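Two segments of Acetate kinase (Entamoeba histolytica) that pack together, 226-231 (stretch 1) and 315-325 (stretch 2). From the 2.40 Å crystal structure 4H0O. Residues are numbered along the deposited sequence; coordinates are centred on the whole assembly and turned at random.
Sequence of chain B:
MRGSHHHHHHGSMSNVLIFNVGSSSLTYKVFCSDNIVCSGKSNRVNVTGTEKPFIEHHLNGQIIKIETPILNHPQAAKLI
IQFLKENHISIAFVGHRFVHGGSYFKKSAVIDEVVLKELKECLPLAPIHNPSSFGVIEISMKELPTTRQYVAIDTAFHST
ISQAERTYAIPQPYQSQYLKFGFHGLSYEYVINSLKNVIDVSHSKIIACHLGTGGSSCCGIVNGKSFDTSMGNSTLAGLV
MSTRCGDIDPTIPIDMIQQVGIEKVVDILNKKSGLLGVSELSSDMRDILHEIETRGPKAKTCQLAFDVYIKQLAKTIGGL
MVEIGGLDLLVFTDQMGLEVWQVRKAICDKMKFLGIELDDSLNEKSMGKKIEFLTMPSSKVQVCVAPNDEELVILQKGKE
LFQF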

ATOM      1  N   SER B 226       8.934 -15.943  -6.725  1.00 33.30           N
ATOM      2  CA  SER B 226       8.324 -14.680  -6.332  1.00 35.92           C
ATOM      3  C   SER B 226       7.055 -14.443  -7.146  1.00 32.26           C
ATOM      4  O   SER B 226       7.091 -14.461  -8.378  1.00 30.83           O
ATOM      5  CB  SER B 226       9.310 -13.531  -6.554  1.00 31.23           C
ATOM      6  OG  SER B 226       8.724 -12.281  -6.238  1.00 33.89           O
ATOM      7  N   PHE B 227       5.932 -14.245  -6.458  1.00 34.20           N
ATOM      8  CA  PHE B 227       4.672 -13.922  -7.117  1.00 25.75           C
ATOM      9  C   PHE B 227       4.438 -12.417  -7.035  1.00 31.73           C
ATOM     10  O   PHE B 227       4.121 -11.768  -8.031  1.00 30.75           O
ATOM     11  CB  PHE B 227       3.509 -14.686  -6.475  1.00 35.61           C
ATOM     12  CG  PHE B 227       2.202 -14.532  -7.208  1.00 31.83           C
ATOM     13  CD1 PHE B 227       1.854 -15.413  -8.222  1.00 36.85           C
ATOM     14  CD2 PHE B 227       1.321 -13.508  -6.883  1.00 38.56           C
ATOM     15  CE1 PHE B 227       0.653 -15.274  -8.901  1.00 32.79           C
ATOM     16  CE2 PHE B 227       0.116 -13.364  -7.559  1.00 35.25           C
ATOM     17  CZ  PHE B 227      -0.217 -14.248  -8.568  1.00 39.30           C
ATOM     18  N   ASP B 228       4.589 -11.860  -5.839  1.00 29.85           N
ATOM     19  CA  ASP B 228       4.561 -10.411  -5.684  1.00 32.71           C
ATOM     20  C   ASP B 228       5.452  -9.992  -4.526  1.00 34.08           C
ATOM     21  O   ASP B 228       5.870 -10.832  -3.722  1.00 35.56           O
ATOM     22  CB  ASP B 228       3.135  -9.896  -5.479  1.00 28.02           C
ATOM     23  CG  ASP B 228       3.008  -8.408  -5.772  1.00 44.35           C
ATOM     24  OD1 ASP B 228       3.903  -7.854  -6.447  1.00 42.20           O
ATOM     25  OD2 ASP B 228       2.020  -7.788  -5.331  1.00 45.64           O
ATOM     26  N   THR B 229       5.747  -8.698  -4.444  1.00 36.09           N
ATOM     27  CA  THR B 229       6.651  -8.202  -3.416  1.00 35.67           C
ATOM     28  C   THR B 229       6.318  -6.778  -2.980  1.00 37.23           C
ATOM     29  O   THR B 229       5.555  -6.072  -3.641  1.00 39.35           O
ATOM     30  CB  THR B 229       8.116  -8.277  -3.873  1.00 33.90           C
ATOM     31  OG1 THR B 229       8.984  -8.086  -2.748  1.00 36.29           O
ATOM     32  CG2 THR B 229       8.400  -7.212  -4.924  1.00 34.46           C
ATOM     33  N   SER B 230       6.926  -6.361  -1.877  1.00 38.50           N
ATOM     34  CA  SER B 230       6.527  -5.149  -1.172  1.00 27.33           C
ATOM     35  C   SER B 230       7.092  -3.858  -1.769  1.00 31.92           C
ATOM     36  O   SER B 230       6.393  -2.845  -1.845  1.00 27.36           O
ATOM     37  CB  SER B 230       6.949  -5.267   0.292  1.00 30.67           C
ATOM     38  OG  SER B 230       6.151  -4.450   1.117  1.00 43.48           O
ATOM     39  N   MET B 231       8.362  -3.880  -2.164  1.00 37.77           N
ATOM     40  CA  MET B 231       8.967  -2.712  -2.794  1.00 42.15           C
ATOM     41  C   MET B 231       8.431  -2.573  -4.218  1.00 39.41           C
ATOM     42  O   MET B 231       7.822  -3.506  -4.751  1.00 34.09           O
ATOM     43  CB  MET B 231      10.498  -2.815  -2.784  1.00 38.86           C
ATOM     44  CG  MET B 231      11.137  -2.610  -1.407  1.00 30.27           C
ATOM     45  SD  MET B 231      12.945  -2.781  -1.402  1.00 49.70           S
ATOM     46  CE  MET B 231      13.337  -2.216   0.257  1.00 31.40           C
ATOM     47  N   LYS B 315      -0.690  -5.491   7.460  1.00 30.83           N
ATOM     48  CA  LYS B 315      -1.491  -5.213   6.272  1.00 33.41           C
ATOM     49  C   LYS B 315      -0.832  -5.757   5.001  1.00 33.10           C
ATOM     50  O   LYS B 315      -1.509  -6.269   4.103  1.00 31.16           O
ATOM     51  CB  LYS B 315      -1.732  -3.708   6.138  1.00 31.11           C
ATOM     52  CG  LYS B 315      -2.490  -3.313   4.881  1.00 44.84           C
ATOM     53  CD  LYS B 315      -2.455  -1.806   4.648  1.00 53.54           C
ATOM     54  CE  LYS B 315      -3.058  -1.041   5.819  1.00 50.25           C
ATOM     55  NZ  LYS B 315      -2.985   0.439   5.630  1.00 65.40           N
ATOM     56  N   THR B 316       0.491  -5.648   4.935  1.00 28.80           N
ATOM     57  CA  THR B 316       1.245  -6.128   3.780  1.00 29.28           C
ATOM     58  C   THR B 316       1.172  -7.654   3.658  1.00 31.04           C
ATOM     59  O   THR B 316       1.020  -8.191   2.556  1.00 33.32           O
ATOM     60  CB  THR B 316       2.717  -5.691   3.853  1.00 25.71           C
ATOM     61  OG1 THR B 316       2.784  -4.270   4.035  1.00 31.75           O
ATOM     62  CG2 THR B 316       3.450  -6.075   2.572  1.00 24.09           C
ATOM     63  N   ILE B 317       1.288  -8.343   4.790  1.00 22.59           N
ATOM     64  CA  ILE B 317       1.184  -9.799   4.821  1.00 26.39           C
ATOM     65  C   ILE B 317      -0.225 -10.241   4.424  1.00 27.88           C
ATOM     66  O   ILE B 317      -0.392 -11.163   3.615  1.00 26.83           O
ATOM     67  CB  ILE B 317       1.547 -10.361   6.213  1.00 36.14           C
ATOM     68  CG1 ILE B 317       3.032 -10.135   6.507  1.00 28.44           C
ATOM     69  CG2 ILE B 317       1.209 -11.843   6.309  1.00 27.91           C
ATOM     70  CD1 ILE B 317       3.418 -10.395   7.957  1.00 31.78           C
ATOM     71  N   GLY B 318      -1.231  -9.577   4.989  1.00 19.47           N
ATOM     72  CA  GLY B 318      -2.616  -9.845   4.637  1.00 27.37           C
ATOM     73  C   GLY B 318      -2.883  -9.715   3.147  1.00 31.76           C
ATOM     74  O   GLY B 318      -3.564 -10.556   2.556  1.00 30.79           O
ATOM     75  N   GLY B 319      -2.342  -8.664   2.534  1.00 26.16           N
ATOM     76  CA  GLY B 319      -2.549  -8.423   1.117  1.00 23.34           C
ATOM     77  C   GLY B 319      -1.878  -9.468   0.243  1.00 28.12           C
ATOM     78  O   GLY B 319      -2.438  -9.896  -0.769  1.00 28.12           O
ATOM     79  N   LEU B 320      -0.675  -9.879   0.632  1.00 27.43           N
ATOM     80  CA  LEU B 320       0.092 -10.856  -0.138  1.00 27.13           C
ATOM     81  C   LEU B 320      -0.519 -12.249  -0.057  1.00 30.56           C
ATOM     82  O   LEU B 320      -0.472 -13.014  -1.026  1.00 32.96           O
ATOM     83  CB  LEU B 320       1.552 -10.890   0.326  1.00 21.10           C
ATOM     84  CG  LEU B 320       2.419  -9.712  -0.130  1.00 32.47           C
ATOM     85  CD1 LEU B 320       3.810  -9.782   0.477  1.00 29.57           C
ATOM     86  CD2 LEU B 320       2.514  -9.669  -1.649  1.00 33.41           C
ATOM     87  N   MET B 321      -1.089 -12.570   1.101  1.00 25.17           N
ATOM     88  CA  MET B 321      -1.735 -13.861   1.323  1.00 29.21           C
ATOM     89  C   MET B 321      -2.886 -14.086   0.342  1.00 34.96           C
ATOM     90  O   MET B 321      -3.007 -15.162  -0.252  1.00 30.90           O
ATOM     91  CB  MET B 321      -2.244 -13.953   2.762  1.00 28.48           C
ATOM     92  CG  MET B 321      -2.916 -15.269   3.104  1.00 28.52           C
ATOM     93  SD  MET B 321      -3.317 -15.374   4.862  1.00 34.83           S
ATOM     94  CE  MET B 321      -4.432 -13.979   5.036  1.00 38.83           C
ATOM     95  N   VAL B 322      -3.722 -13.065   0.173  1.00 31.91           N
ATOM     96  CA  VAL B 322      -4.847 -13.145  -0.753  1.00 35.37           C
ATOM     97  C   VAL B 322      -4.356 -13.258  -2.196  1.00 30.78           C
ATOM     98  O   VAL B 322      -4.937 -13.988  -3.002  1.00 37.24           O
ATOM     99  CB  VAL B 322      -5.800 -11.944  -0.591  1.00 32.38           C
ATOM    100  CG1 VAL B 322      -6.912 -11.993  -1.626  1.00 29.14           C
ATOM    101  CG2 VAL B 322      -6.401 -11.935   0.802  1.00 25.23           C
ATOM    102  N   GLU B 323      -3.271 -12.555  -2.512  1.00 32.24           N
ATOM    103  CA  GLU B 323      -2.703 -12.585  -3.859  1.00 35.43           C
ATOM    104  C   GLU B 323      -2.206 -13.966  -4.270  1.00 30.06           C
ATOM    105  O   GLU B 323      -2.417 -14.394  -5.405  1.00 44.21           O
ATOM    106  CB  GLU B 323      -1.541 -11.605  -3.976  1.00 31.15           C
ATOM    107  CG  GLU B 323      -1.933 -10.152  -4.088  1.00 42.70           C
ATOM    108  CD  GLU B 323      -0.730  -9.267  -4.337  1.00 58.20           C
ATOM    109  OE1 GLU B 323      -0.232  -9.255  -5.483  1.00 60.32           O
ATOM    110  OE2 GLU B 323      -0.274  -8.600  -3.384  1.00 61.01           O
ATOM    111  N   ILE B 324      -1.526 -14.647  -3.350  1.00 28.37           N
ATOM    112  CA  ILE B 324      -0.929 -15.949  -3.639  1.00 31.66           C
ATOM    113  C   ILE B 324      -1.890 -17.105  -3.357  1.00 25.47           C
ATOM    114  O   ILE B 324      -1.589 -18.260  -3.664  1.00 39.14           O
ATOM    115  CB  ILE B 324       0.392 -16.162  -2.862  1.00 33.13           C
ATOM    116  CG1 ILE B 324       0.129 -16.274  -1.357  1.00 34.28           C
ATOM    117  CG2 ILE B 324       1.381 -15.037  -3.169  1.00 24.21           C
ATOM    118  CD1 ILE B 324       1.396 -16.475  -0.531  1.00 28.83           C
ATOM    119  N   GLY B 325      -3.037 -16.790  -2.762  1.00 32.38           N
ATOM    120  CA  GLY B 325      -4.092 -17.770  -2.563  1.00 33.72           C
ATOM    121  C   GLY B 325      -4.010 -18.574  -1.277  1.00 33.84           C
ATOM    122  O   GLY B 325      -4.556 -19.679  -1.203  1.00 40.77           O
TER

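The strand of stretch 1, residues 226-229, lies across the helix of stretch 2 in a roughly antiparallel sense: their N-to-C directions differ by 148°, and the axes come within 8.8 Å. Phe 227 therefore sits beside Ile 324 near the end of stretch 2, Asp 228 beside Leu 320, and Ser 230 beside Thr 316. No clear hydrogen bond joins the two, so the contact rests on side-chain packing and on one close pair of acids.

Phe 227, Asp 228 and Glu 323 cover the most surface. Phe 227, partly exposed, points its CA-to-CB bond toward the helix and takes the t rotamer. Its CB lies 3.9 Å from CG2 of Ile 324, an ordinary apolar contact, while its ring reaches the helix backbone, with CE2 3.5 Å from the carbonyl O of Glu 323. A large apolar side chain suits this place: its CB meets Ile 324 while its ring is long enough to reach the helix backbone.

The CA-to-CB bonds of Asp 228 and Glu 323 also point toward the opposing stretch, and OD2 of Asp 228 comes to 2.7 Å from OE1 of Glu 323. Two carboxylates so close would repel if both were charged, and burial would make that costlier; the coordinates leave the protonation open. The short aspartate and longer glutamate together span the gap between strand and helix. The other oxygen of Asp 228, OD1, accepts a weak hydrogen bond from N of Thr 229 at 2.9 Å, tying the carboxylate to its own strand.

Leu 320 fills in beside this acidic pair. Its CA-to-CB bond runs sideways, but the branched end comes nearer, placing CD2 3.9 Å from CB of Asp 228. Farther along, OG of Ser 230 meets CG2 of Thr 316 at 3.5 Å, a van der Waals contact of a hydroxyl oxygen with a methyl group.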